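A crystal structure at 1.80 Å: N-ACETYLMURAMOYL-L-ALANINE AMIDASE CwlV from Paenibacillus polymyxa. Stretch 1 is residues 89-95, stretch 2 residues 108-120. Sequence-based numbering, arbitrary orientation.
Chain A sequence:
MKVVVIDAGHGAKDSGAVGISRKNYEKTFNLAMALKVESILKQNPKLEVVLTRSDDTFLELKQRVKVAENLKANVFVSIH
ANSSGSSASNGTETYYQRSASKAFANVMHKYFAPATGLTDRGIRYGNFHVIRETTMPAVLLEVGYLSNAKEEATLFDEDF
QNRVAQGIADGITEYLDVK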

# COMPACT_ATOMS: atom_id res chain seq x y z
N SER A 89 -19.56 2.22 -4.16
CA SER A 89 -18.20 2.63 -4.51
C SER A 89 -17.26 1.44 -4.59
O SER A 89 -17.31 0.54 -3.75
CB SER A 89 -17.69 3.66 -3.50
OG SER A 89 -18.55 4.78 -3.46
N ASN A 90 -16.38 1.44 -5.59
CA ASN A 90 -15.46 0.33 -5.78
C ASN A 90 -14.30 0.71 -6.68
O ASN A 90 -14.39 1.63 -7.50
CB ASN A 90 -16.19 -0.85 -6.42
CG ASN A 90 -16.73 -0.51 -7.80
OD1 ASN A 90 -17.74 0.18 -7.94
ND2 ASN A 90 -16.03 -0.97 -8.83
N GLY A 91 -13.20 -0.02 -6.54
CA GLY A 91 -12.06 0.25 -7.39
C GLY A 91 -10.74 0.44 -6.67
O GLY A 91 -10.68 0.59 -5.45
N THR A 92 -9.69 0.44 -7.48
CA THR A 92 -8.32 0.58 -7.01
C THR A 92 -7.77 1.96 -7.37
O THR A 92 -7.93 2.43 -8.51
CB THR A 92 -7.43 -0.49 -7.67
OG1 THR A 92 -7.93 -1.79 -7.32
CG2 THR A 92 -6.00 -0.35 -7.21
N GLU A 93 -7.12 2.61 -6.40
CA GLU A 93 -6.55 3.94 -6.61
C GLU A 93 -5.10 4.01 -6.10
O GLU A 93 -4.75 3.36 -5.10
CB GLU A 93 -7.39 4.99 -5.87
CG GLU A 93 -8.89 4.66 -5.82
CD GLU A 93 -9.68 5.60 -4.93
OE1 GLU A 93 -9.11 6.16 -3.96
OE2 GLU A 93 -10.90 5.78 -5.17
N THR A 94 -4.29 4.81 -6.78
CA THR A 94 -2.89 5.00 -6.42
C THR A 94 -2.72 6.50 -6.24
O THR A 94 -3.09 7.27 -7.12
CB THR A 94 -1.94 4.55 -7.53
OG1 THR A 94 -2.07 3.13 -7.70
CG2 THR A 94 -0.50 4.90 -7.15
N TYR A 95 -2.19 6.91 -5.09
CA TYR A 95 -2.00 8.32 -4.78
C TYR A 95 -0.54 8.76 -4.67
O TYR A 95 0.32 8.00 -4.22
CB TYR A 95 -2.66 8.67 -3.45
CG TYR A 95 -4.16 8.61 -3.46
CD1 TYR A 95 -4.83 7.42 -3.16
CD2 TYR A 95 -4.91 9.74 -3.76
CE1 TYR A 95 -6.23 7.38 -3.15
CE2 TYR A 95 -6.30 9.70 -3.76
CZ TYR A 95 -6.95 8.53 -3.45
OH TYR A 95 -8.32 8.50 -3.42
N MET A 108 4.23 1.99 -10.52
CA MET A 108 3.50 1.17 -9.56
C MET A 108 2.10 0.82 -10.06
O MET A 108 1.71 -0.34 -10.07
CB MET A 108 3.39 1.90 -8.21
CG MET A 108 2.50 1.19 -7.20
SD MET A 108 3.07 -0.48 -6.81
CE MET A 108 4.34 -0.10 -5.61
N HIS A 109 1.35 1.83 -10.49
CA HIS A 109 -0.01 1.59 -10.97
C HIS A 109 -0.04 0.62 -12.15
O HIS A 109 -0.95 -0.19 -12.26
CB HIS A 109 -0.66 2.92 -11.39
CG HIS A 109 -2.15 2.87 -11.41
ND1 HIS A 109 -2.91 2.71 -10.27
CD2 HIS A 109 -3.04 2.93 -12.44
CE1 HIS A 109 -4.19 2.69 -10.59
NE2 HIS A 109 -4.29 2.82 -11.90
N LYS A 110 0.97 0.71 -13.01
CA LYS A 110 1.07 -0.15 -14.19
C LYS A 110 0.99 -1.64 -13.83
O LYS A 110 0.36 -2.43 -14.53
CB LYS A 110 2.38 0.13 -14.92
CG LYS A 110 2.57 -0.64 -16.23
CD LYS A 110 3.93 -0.34 -16.86
CE LYS A 110 4.00 -0.84 -18.30
NZ LYS A 110 3.60 -2.26 -18.43
N TYR A 111 1.63 -2.02 -12.73
CA TYR A 111 1.62 -3.43 -12.31
C TYR A 111 0.64 -3.74 -11.20
O TYR A 111 0.09 -4.84 -11.12
CB TYR A 111 3.03 -3.84 -11.88
CG TYR A 111 4.04 -3.65 -12.99
CD1 TYR A 111 4.76 -2.47 -13.11
CD2 TYR A 111 4.21 -4.64 -13.96
CE1 TYR A 111 5.64 -2.26 -14.18
CE2 TYR A 111 5.08 -4.44 -15.03
CZ TYR A 111 5.79 -3.25 -15.13
OH TYR A 111 6.64 -3.06 -16.19
N PHE A 112 0.41 -2.75 -10.35
CA PHE A 112 -0.49 -2.89 -9.22
C PHE A 112 -1.97 -2.96 -9.62
O PHE A 112 -2.68 -3.89 -9.25
CB PHE A 112 -0.24 -1.71 -8.27
CG PHE A 112 -1.32 -1.48 -7.26
CD1 PHE A 112 -1.89 -0.22 -7.13
CD2 PHE A 112 -1.75 -2.51 -6.42
CE1 PHE A 112 -2.87 0.02 -6.18
CE2 PHE A 112 -2.73 -2.27 -5.46
CZ PHE A 112 -3.29 -1.01 -5.34
N ALA A 113 -2.42 -1.98 -10.40
CA ALA A 113 -3.82 -1.92 -10.82
C ALA A 113 -4.36 -3.18 -11.50
O ALA A 113 -5.39 -3.71 -11.09
CB ALA A 113 -4.03 -0.69 -11.71
N PRO A 114 -3.69 -3.66 -12.55
CA PRO A 114 -4.17 -4.87 -13.24
C PRO A 114 -4.23 -6.08 -12.32
O PRO A 114 -5.06 -6.97 -12.50
CB PRO A 114 -3.16 -5.06 -14.36
CG PRO A 114 -2.71 -3.66 -14.65
CD PRO A 114 -2.53 -3.10 -13.26
N ALA A 115 -3.35 -6.11 -11.32
CA ALA A 115 -3.31 -7.23 -10.38
C ALA A 115 -4.56 -7.33 -9.51
O ALA A 115 -4.96 -8.43 -9.15
CB ALA A 115 -2.05 -7.14 -9.51
N THR A 116 -5.16 -6.20 -9.16
CA THR A 116 -6.36 -6.25 -8.33
C THR A 116 -7.55 -6.73 -9.16
O THR A 116 -8.46 -7.38 -8.64
CB THR A 116 -6.73 -4.88 -7.72
OG1 THR A 116 -7.23 -4.02 -8.75
CG2 THR A 116 -5.51 -4.24 -7.07
N GLY A 117 -7.52 -6.41 -10.45
CA GLY A 117 -8.60 -6.81 -11.33
C GLY A 117 -9.87 -6.05 -11.02
O GLY A 117 -10.94 -6.35 -11.55
N LEU A 118 -9.76 -5.05 -10.15
CA LEU A 118 -10.91 -4.24 -9.77
C LEU A 118 -10.98 -3.02 -10.68
O LEU A 118 -10.08 -2.81 -11.51
CB LEU A 118 -10.78 -3.79 -8.31
CG LEU A 118 -10.54 -4.91 -7.30
CD1 LEU A 118 -10.31 -4.31 -5.92
CD2 LEU A 118 -11.73 -5.87 -7.28
N THR A 119 -12.03 -2.22 -10.55
CA THR A 119 -12.16 -1.05 -11.40
C THR A 119 -10.97 -0.13 -11.21
O THR A 119 -10.64 0.26 -10.09
CB THR A 119 -13.45 -0.28 -11.10
OG1 THR A 119 -14.58 -1.13 -11.36
CG2 THR A 119 -13.55 0.96 -11.99
N ASP A 120 -10.33 0.22 -12.32
CA ASP A 120 -9.16 1.09 -12.31
C ASP A 120 -9.57 2.54 -12.11
O ASP A 120 -10.03 3.20 -13.04
CB ASP A 120 -8.40 0.94 -13.62
CG ASP A 120 -7.16 1.81 -13.68
OD1 ASP A 120 -6.46 1.76 -14.71
OD2 ASP A 120 -6.89 2.54 -12.70

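The most unusual feature of this contact is how polar its buried center is: threonine hydroxyls and one imidazole do much of the work that aliphatic side chains usually do between a strand and a helix. Strand 92-95 and helix 108-116 run nearly antiparallel, at 161°, with their axes 8.8 Å apart at closest approach. After the helix ends, the chain turns back and lays Thr119 and Asp120 beside the start of the strand, so that one stretch meets the other twice, first as helix and then as sheet.

Between these stretches the sheet contact includes one backbone hydrogen bond, from Thr92 N to Thr119 O at 2.8 Å, and a parallel bridge pairs Thr92 with Asp120, their side chains on the same face of the sheet. Gly91 makes this close approach possible. Its CA lies 3.1 Å from Thr119 O, and a CB on Gly91 would come within 2.8 Å of that same oxygen; its phi/psi of 129/168 would also jam a CB against the preceding carbonyl. Gly117 serves a different purpose: with positive phi it takes the chain out of the helix, a conformation that favors glycine.

Thr92, buried, loses more surface to the other stretch than any other residue of the pair. In its m rotamer it places CG2 3.3 Å from Phe112 CE1, while its OG1 lies 2.7 Å from Thr116 OG1 and 3.6 Å from Leu118 CB. A beta-branched residue suits this site, offering a methyl to the aromatic ring and a hydroxyl to a polar neighborhood while remaining comfortable in a strand. Thr116, in the p rotamer, closes the helix end on itself: its OG1 donates to Ala113 O at 3.0 Å and accepts from Leu118 N at 3.1 Å, tying the helix to the turn that follows.

Two residues on, Thr94 points toward the helix. Its OG1 and His109 ND1 share a hydrogen bond of 2.7 Å, in which either atom could be the donor. The other ring nitrogen is occupied too, since His109 NE2 donates to Asp120 OD2 at 2.7 Å. Histidine suits its place because its two nitrogens, on one flat ring, link the strand threonine to the segment beyond the helix. Phe112, one turn after His109, fills space between the strand and the helix, with Thr94 OG1 at its ring edge, 3.4 Å from Phe112 CD1.

Between these threonines, Glu93 points away from the helix, and its OE1 accepts a hydrogen bond from Tyr95 OH at 2.5 Å.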